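SH2 domain-containing protein 3C (Homo sapiens, PDB 3T6G) acts as an adapter in cell adhesion and migration signalling, its C-terminal Cdc25-homology domain being held in a closed conformation needed to bind BCAR1 and unfit for canonical nucleotide exchange. Local coordinates at residues Ile179-Lys183 and Lys184-Phe188; Gly253-Tyr256 and His257-Glu261; Phe277-Glu280 and Phe281-Leu285. The protein carries 2 engineered substitutions. All blocks are in the same frame, centred on the assembly; numbering follows the deposited sequence.

Interaction 1: residues Ile179-Lys183 and Lys184-Phe188; sequences ILYEK and KLKPF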
loop_
_atom_site.group_PDB
_atom_site.type_symbol
_atom_site.label_atom_id
_atom_site.label_comp_id
_atom_site.label_asym_id
_atom_site.label_seq_id
_atom_site.Cartn_x
_atom_site.Cartn_y
_atom_site.Cartn_z
ATOM N N ILE A 179 -0.604 17.542 -20.773
ATOM C CA ILE A 179 -1.232 16.449 -21.519
ATOM C C ILE A 179 -0.793 15.112 -20.942
ATOM O O ILE A 179 -1.606 14.205 -20.722
ATOM C CB ILE A 179 -0.865 16.474 -23.024
ATOM C CG1 ILE A 179 -1.222 17.818 -23.653
ATOM C CG2 ILE A 179 -1.600 15.378 -23.792
ATOM C CD1 ILE A 179 -0.961 17.848 -25.140
ATOM N N LEU A 180 0.504 14.998 -20.698
ATOM C CA LEU A 180 1.066 13.787 -20.146
ATOM C C LEU A 180 0.274 13.386 -18.891
ATOM O O LEU A 180 -0.176 12.239 -18.758
ATOM C CB LEU A 180 2.537 14.012 -19.827
ATOM C CG LEU A 180 3.283 12.759 -19.374
ATOM C CD1 LEU A 180 3.506 11.869 -20.577
ATOM C CD2 LEU A 180 4.613 13.103 -18.685
ATOM N N TYR A 181 0.080 14.358 -18.001
ATOM C CA TYR A 181 -0.659 14.165 -16.761
ATOM C C TYR A 181 -2.105 13.719 -16.997
ATOM O O TYR A 181 -2.536 12.692 -16.461
ATOM C CB TYR A 181 -0.645 15.455 -15.948
ATOM C CG TYR A 181 -1.349 15.347 -14.626
ATOM C CD1 TYR A 181 -0.833 14.569 -13.614
ATOM C CD2 TYR A 181 -2.530 16.031 -14.381
ATOM C CE1 TYR A 181 -1.483 14.464 -12.387
ATOM C CE2 TYR A 181 -3.189 15.932 -13.153
ATOM C CZ TYR A 181 -2.657 15.148 -12.163
ATOM O OH TYR A 181 -3.287 15.042 -10.943
ATOM N N GLU A 182 -2.842 14.493 -17.804
ATOM C CA GLU A 182 -4.276 14.276 -17.999
ATOM C C GLU A 182 -4.564 13.034 -18.806
ATOM O O GLU A 182 -5.559 12.337 -18.572
ATOM C CB GLU A 182 -4.924 15.465 -18.715
ATOM C CG GLU A 182 -5.182 16.648 -17.816
ATOM C CD GLU A 182 -6.113 16.312 -16.669
ATOM O OE1 GLU A 182 -7.097 15.574 -16.909
ATOM O OE2 GLU A 182 -5.859 16.790 -15.534
ATOM N N LYS A 183 -3.692 12.773 -19.772
ATOM C CA LYS A 183 -3.977 11.787 -20.801
ATOM C C LYS A 183 -3.166 10.498 -20.674
ATOM O O LYS A 183 -3.482 9.507 -21.323
ATOM C CB LYS A 183 -3.778 12.414 -22.188
ATOM C CG LYS A 183 -4.852 13.443 -22.573
ATOM C CD LYS A 183 -6.206 12.782 -22.830
ATOM C CE LYS A 183 -7.250 13.785 -23.299
ATOM N NZ LYS A 183 -8.579 13.140 -23.551
ATOM N N LYS A 184 -2.121 10.505 -19.853
ATOM C CA LYS A 184 -1.287 9.310 -19.712
ATOM C C LYS A 184 -1.232 8.815 -18.281
ATOM O O LYS A 184 -1.628 7.690 -17.992
ATOM C CB LYS A 184 0.130 9.571 -20.224
ATOM C CG LYS A 184 0.194 9.952 -21.704
ATOM C CD LYS A 184 -0.213 8.804 -22.613
ATOM C CE LYS A 184 -0.322 9.260 -24.058
ATOM N NZ LYS A 184 -1.123 8.301 -24.882
ATOM N N LEU A 185 -0.749 9.673 -17.392
ATOM C CA LEU A 185 -0.483 9.286 -16.025
ATOM C C LEU A 185 -1.734 9.021 -15.229
ATOM O O LEU A 185 -1.832 7.998 -14.541
ATOM C CB LEU A 185 0.331 10.369 -15.320
ATOM C CG LEU A 185 1.657 10.637 -16.004
ATOM C CD1 LEU A 185 2.481 11.649 -15.208
ATOM C CD2 LEU A 185 2.383 9.310 -16.183
ATOM N N LYS A 186 -2.663 9.967 -15.287
ATOM C CA LYS A 186 -3.877 9.909 -14.475
ATOM C C LYS A 186 -4.694 8.636 -14.706
ATOM O O LYS A 186 -5.116 7.971 -13.744
ATOM C CB LYS A 186 -4.747 11.139 -14.714
ATOM C CG LYS A 186 -5.201 11.791 -13.430
ATOM C CD LYS A 186 -5.847 13.120 -13.688
ATOM C CE LYS A 186 -6.352 13.727 -12.400
ATOM N NZ LYS A 186 -6.834 15.116 -12.646
ATOM N N PRO A 187 -4.914 8.298 -15.982
ATOM C CA PRO A 187 -5.707 7.130 -16.385
ATOM C C PRO A 187 -4.945 5.818 -16.213
ATOM O O PRO A 187 -5.554 4.750 -16.143
ATOM C CB PRO A 187 -6.010 7.392 -17.870
ATOM C CG PRO A 187 -5.702 8.876 -18.087
ATOM C CD PRO A 187 -4.595 9.181 -17.115
ATOM N N PHE A 188 -3.623 5.893 -16.159
ATOM C CA PHE A 188 -2.811 4.719 -15.856
ATOM C C PHE A 188 -3.079 4.330 -14.415
ATOM O O PHE A 188 -3.378 3.185 -14.098
ATOM C CB PHE A 188 -1.338 5.057 -16.022
ATOM C CG PHE A 188 -0.405 3.911 -15.728
ATOM C CD1 PHE A 188 -0.269 2.863 -16.621
ATOM C CD2 PHE A 188 0.366 3.907 -14.577
ATOM C CE1 PHE A 188 0.605 1.821 -16.358
ATOM C CE2 PHE A 188 1.254 2.869 -14.311
ATOM C CZ PHE A 188 1.371 1.829 -15.201
#
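The ring of Tyr181 meets the chain of Lys186 at its phenol end. The lysine passes the ring on a slant, its CD lying 3.9 Å from Tyr181 CE2 and its CE 3.6 Å from Tyr181 OH. The buried Tyr181 side chain also touches Met152 and Leu155 of helix 145-155, and Ile132 of helix 121-140. The setting is a wide, pi-type turn in helix 175-193 of the Cdc25-homology (Ras-GEF) domain, with a kink at Pro187 one turn on. The carbonyl O of Leu180 accepts from two donors, Leu185 N at 3.0 Å and Lys184 N, the latter from above the carbonyl plane. Lys186 N reaches back five residues to Tyr181 O, also at 3.0 Å.

Tyr181 turns CG anti to its own N (chi1 -178°), which carries the ring to where Lys186 can run past it. Lys186 is extended beyond CG and lies side by side with Glu182. Its NZ forms a weak, long salt bridge of 3.5 Å with Glu182 OE2, and Asp156 is a second, distant charge partner. A methionine in place of Lys186 would probably leave the Glu182 carboxylate without this positive mate. Pro187 has no N-H to give to the preceding turn; instead its CG rests 3.5 Å from Glu182 O.

Interaction 2: residues Gly253-Tyr256 and His257-Glu261; sequences GGLY and HTNAE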
loop_
_atom_site.group_PDB
_atom_site.type_symbol
_atom_site.label_atom_id
_atom_site.label_comp_id
_atom_site.label_asym_id
_atom_site.label_seq_id
_atom_site.Cartn_x
_atom_site.Cartn_y
_atom_site.Cartn_z
ATOM N N GLY A 253 8.822 -11.127 -4.683
ATOM C CA GLY A 253 9.678 -10.299 -3.848
ATOM C C GLY A 253 11.146 -10.253 -4.269
ATOM O O GLY A 253 11.815 -9.230 -4.100
ATOM N N GLY A 254 11.638 -11.372 -4.797
ATOM C CA GLY A 254 13.012 -11.505 -5.229
ATOM C C GLY A 254 13.283 -10.853 -6.565
ATOM O O GLY A 254 14.427 -10.512 -6.877
ATOM N N LEU A 255 12.230 -10.669 -7.355
ATOM C CA LEU A 255 12.370 -10.008 -8.643
ATOM C C LEU A 255 12.459 -8.499 -8.444
ATOM O O LEU A 255 13.273 -7.826 -9.070
ATOM C CB LEU A 255 11.219 -10.358 -9.587
ATOM C CG LEU A 255 11.302 -9.612 -10.930
ATOM C CD1 LEU A 255 12.396 -10.225 -11.784
ATOM C CD2 LEU A 255 9.979 -9.617 -11.686
ATOM N N TYR A 256 11.624 -7.966 -7.564
ATOM C CA TYR A 256 11.652 -6.539 -7.315
ATOM C C TYR A 256 12.988 -6.122 -6.685
ATOM O O TYR A 256 13.538 -5.065 -7.022
ATOM C CB TYR A 256 10.463 -6.110 -6.448
ATOM C CG TYR A 256 9.141 -6.592 -6.990
ATOM C CD1 TYR A 256 8.744 -6.250 -8.272
ATOM C CD2 TYR A 256 8.290 -7.400 -6.227
ATOM C CE1 TYR A 256 7.551 -6.676 -8.786
ATOM C CE2 TYR A 256 7.076 -7.835 -6.743
ATOM C CZ TYR A 256 6.714 -7.466 -8.022
ATOM O OH TYR A 256 5.526 -7.885 -8.566
ATOM N N HIS A 257 13.503 -6.951 -5.779
ATOM C CA HIS A 257 14.775 -6.669 -5.128
ATOM C C HIS A 257 15.880 -6.594 -6.181
ATOM O O HIS A 257 16.611 -5.596 -6.262
ATOM C CB HIS A 257 15.098 -7.746 -4.101
ATOM C CG HIS A 257 16.553 -7.829 -3.748
ATOM N ND1 HIS A 257 17.167 -6.939 -2.887
ATOM C CD2 HIS A 257 17.510 -8.706 -4.135
ATOM C CE1 HIS A 257 18.445 -7.266 -2.762
ATOM N NE2 HIS A 257 18.680 -8.327 -3.513
ATOM N N THR A 258 15.978 -7.653 -6.988
ATOM C CA THR A 258 16.894 -7.697 -8.120
ATOM C C THR A 258 16.818 -6.437 -8.978
ATOM O O THR A 258 17.786 -5.694 -9.072
ATOM C CB THR A 258 16.599 -8.874 -9.044
ATOM O OG1 THR A 258 16.995 -10.095 -8.413
ATOM C CG2 THR A 258 17.371 -8.703 -10.346
ATOM N N ASN A 259 15.667 -6.215 -9.611
ATOM C CA ASN A 259 15.463 -5.031 -10.430
ATOM C C ASN A 259 15.971 -3.789 -9.746
ATOM O O ASN A 259 16.738 -3.024 -10.318
ATOM C CB ASN A 259 13.993 -4.845 -10.754
ATOM C CG ASN A 259 13.499 -5.862 -11.733
ATOM O OD1 ASN A 259 14.294 -6.491 -12.444
ATOM N ND2 ASN A 259 12.183 -6.034 -11.796
ATOM N N ALA A 260 15.532 -3.591 -8.513
ATOM C CA ALA A 260 15.893 -2.405 -7.754
ATOM C C ALA A 260 17.415 -2.314 -7.551
ATOM O O ALA A 260 17.987 -1.232 -7.583
ATOM C CB ALA A 260 15.178 -2.433 -6.417
ATOM N N GLU A 261 18.074 -3.448 -7.337
ATOM C CA GLU A 261 19.499 -3.404 -7.057
ATOM C C GLU A 261 20.303 -3.143 -8.333
ATOM O O GLU A 261 21.340 -2.462 -8.304
ATOM C CB GLU A 261 19.974 -4.665 -6.312
ATOM C CG GLU A 261 20.710 -4.321 -5.015
ATOM C CD GLU A 261 21.052 -5.528 -4.152
ATOM O OE1 GLU A 261 20.828 -5.461 -2.917
ATOM O OE2 GLU A 261 21.561 -6.531 -4.699
#
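Backbone hydrogen bonds carry most of this contact, which spans the first turns of helix 253-263 in the Ras-GEF domain. Four regular alpha-helical bonds run from residue i+4 back to residue i. His257 N gives to Gly253 O at 3.3 Å, while Asn259 N to Leu255 O and Ala260 N to Tyr256 O are both 2.9 Å.

One side chain adds a polar bond. Thr258 OG1 donates to Gly254 O at 3.0 Å, almost in line with the carbonyl. Thr258 N reaches the same oxygen from above the carbonyl plane, so the two donors grip it from different directions. The hydroxyl can do this because OG1 stands beside its own backbone N, anti to the carbonyl carbon (chi1 -72°).

Packing across the contact is slight: the Asn259 side chain crosses that of Leu255 at a slant, with ND2 3.8 Å from Leu255 CG. That amide nitrogen does not bond to Leu255 O, for the angle is poor; its main acceptor is Thr204 O. Tyr256 is probably a phosphorylation site, as in related proteins; it is unmodified here.

The helix start is fitted between loops. Leu255 and Tyr256 touch Leu201, and Tyr256 also meets Thr204, in the loop between helices 175-193 and 210-215. His257 bonds through ND1 to Ile67 O, past the end of helix 50-64, and stacks its ring with Trp82, just before helix 83-86.

Interaction 3: residues Phe277-Glu280 and Phe281-Leu285; sequences FSTE and FQMRL
Ser278 is the N-cap of helix 279-287 and its side chain caps Phe281 N: Phe277 leaves the helical conformation after helix 271-276, Ser278 is extended, and the new helix starts at Thr279. Ser278 OG accepts from Phe281 N at 3.1 Å, giving a first-turn N-H an acceptor. Regular bonds then take over, such as Met283 N to Thr279 O at 2.7 Å, nearly straight.

The serine hydroxyl also touches Phe281 CB at 3.2 Å, and Ser278 O lies at the edge of the Phe281 ring, near its plane. Gln282 runs back past Ser278 toward the preceding helix. Its CG stands beside its own N (chi1 -61°) and the chain then runs straight, with CG passing 3.2 Å from Ser278 O. At its end NE2 bonds to Val276 O, the last turn of the preceding helix. Gln282 OE1 accepts from a water at 2.6 Å, and the same water accepts from Thr279 OG1 at 2.9 Å. Arg102 donates to that hydroxyl as well, so both polar ends of this buried pair are satisfied. On the other branch, Thr279 CG2 packs 3.8 Å from Met283 SD.

Helices surround the junction. Phe277 packs on helices 35-46 and 50-64, Phe281 on Val41 and on Met109 of helix 93-115, and Gln282 on Thr105 and Met106 of that same helix.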
loop_
_atom_site.group_PDB
_atom_site.type_symbol
_atom_site.label_atom_id
_atom_site.label_comp_id
_atom_site.label_asym_id
_atom_site.label_seq_id
_atom_site.Cartn_x
_atom_site.Cartn_y
_atom_site.Cartn_z
ATOM N N PHE A 277 13.648 12.830 1.692
ATOM C CA PHE A 277 12.709 11.798 1.298
ATOM C C PHE A 277 12.540 10.728 2.377
ATOM O O PHE A 277 12.082 9.607 2.098
ATOM C CB PHE A 277 13.188 11.155 0.000
ATOM C CG PHE A 277 12.937 11.996 -1.199
ATOM C CD1 PHE A 277 11.656 12.491 -1.453
ATOM C CD2 PHE A 277 13.973 12.328 -2.062
ATOM C CE1 PHE A 277 11.413 13.291 -2.562
ATOM C CE2 PHE A 277 13.737 13.127 -3.176
ATOM C CZ PHE A 277 12.462 13.612 -3.422
ATOM N N SER A 278 12.924 11.072 3.601
ATOM C CA SER A 278 12.748 10.163 4.713
ATOM C C SER A 278 11.524 10.598 5.527
ATOM O O SER A 278 11.365 11.803 5.818
ATOM C CB SER A 278 14.012 10.110 5.582
ATOM O OG SER A 278 13.782 10.687 6.856
ATOM N N THR A 279 10.673 9.619 5.879
ATOM C CA THR A 279 9.380 9.873 6.544
ATOM C C THR A 279 9.542 10.503 7.929
ATOM O O THR A 279 8.802 11.428 8.297
ATOM C CB THR A 279 8.545 8.597 6.700
ATOM O OG1 THR A 279 8.275 8.037 5.411
ATOM C CG2 THR A 279 7.235 8.922 7.398
ATOM N N GLU A 280 10.503 9.995 8.692
ATOM C CA GLU A 280 10.882 10.621 9.950
ATOM C C GLU A 280 11.264 12.088 9.759
ATOM O O GLU A 280 10.834 12.957 10.519
ATOM C CB GLU A 280 12.048 9.864 10.596
ATOM C CG GLU A 280 11.885 8.344 10.594
ATOM C CD GLU A 280 12.566 7.672 11.789
ATOM O OE1 GLU A 280 12.907 6.471 11.706
ATOM O OE2 GLU A 280 12.750 8.338 12.826
ATOM N N PHE A 281 12.079 12.373 8.750
ATOM C CA PHE A 281 12.433 13.762 8.470
ATOM C C PHE A 281 11.150 14.556 8.173
ATOM O O PHE A 281 10.928 15.652 8.715
ATOM C CB PHE A 281 13.424 13.865 7.300
ATOM C CG PHE A 281 13.530 15.255 6.722
ATOM C CD1 PHE A 281 14.349 16.211 7.314
ATOM C CD2 PHE A 281 12.807 15.608 5.588
ATOM C CE1 PHE A 281 14.449 17.505 6.781
ATOM C CE2 PHE A 281 12.900 16.900 5.042
ATOM C CZ PHE A 281 13.713 17.853 5.639
ATOM N N GLN A 282 10.293 13.986 7.333
ATOM C CA GLN A 282 9.046 14.659 6.989
ATOM C C GLN A 282 8.129 14.900 8.180
ATOM O O GLN A 282 7.675 16.020 8.397
ATOM C CB GLN A 282 8.353 13.935 5.851
ATOM C CG GLN A 282 9.244 13.946 4.612
ATOM C CD GLN A 282 8.683 13.164 3.465
ATOM O OE1 GLN A 282 7.634 12.551 3.584
ATOM N NE2 GLN A 282 9.392 13.159 2.342
ATOM N N MET A 283 7.883 13.867 8.976
ATOM C CA MET A 283 7.029 14.042 10.136
ATOM C C MET A 283 7.508 15.205 11.000
ATOM O O MET A 283 6.728 16.075 11.361
ATOM C CB MET A 283 6.919 12.739 10.933
ATOM C CG MET A 283 6.289 11.628 10.116
ATOM S SD MET A 283 6.333 10.033 10.926
ATOM C CE MET A 283 5.088 10.298 12.215
ATOM N N ARG A 284 8.798 15.231 11.306
ATOM C CA ARG A 284 9.390 16.311 12.098
ATOM C C ARG A 284 9.299 17.675 11.420
ATOM O O ARG A 284 8.958 18.685 12.052
ATOM C CB ARG A 284 10.849 15.985 12.396
ATOM C CG ARG A 284 11.028 15.029 13.562
ATOM C CD ARG A 284 10.847 15.798 14.841
ATOM N NE ARG A 284 11.630 15.193 15.904
ATOM C CZ ARG A 284 12.740 15.706 16.415
ATOM N NH1 ARG A 284 13.205 16.865 15.974
ATOM N NH2 ARG A 284 13.372 15.058 17.386
ATOM N N LEU A 285 9.616 17.706 10.130
ATOM C CA LEU A 285 9.466 18.927 9.342
ATOM C C LEU A 285 8.048 19.450 9.436
ATOM O O LEU A 285 7.814 20.581 9.816
ATOM C CB LEU A 285 9.776 18.644 7.877
ATOM C CG LEU A 285 9.425 19.753 6.895
ATOM C CD1 LEU A 285 10.266 20.966 7.188
ATOM C CD2 LEU A 285 9.661 19.260 5.477
HETATM O O HOH W 1 6.897 10.049 3.859
#

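From the N terminus the three contacts come in series, and none nests in or crosses another. Each closes only a local turn of a helix. Interaction 1 lies within helix 175-193 and ties to helices 121-140 and 145-155. Interaction 2 starts helix 253-263 and joins loops that follow helices 50-64 and 175-193. Interaction 3 comes soon after, where helix 271-276 gives way to helix 279-287, against helices 35-46, 50-64 and 93-115. Their centres are 26 to 29 Å apart, and interactions 1 and 3 lie on opposite sides of the chain's centre. All three belong to the same all-helical Ras-GEF domain.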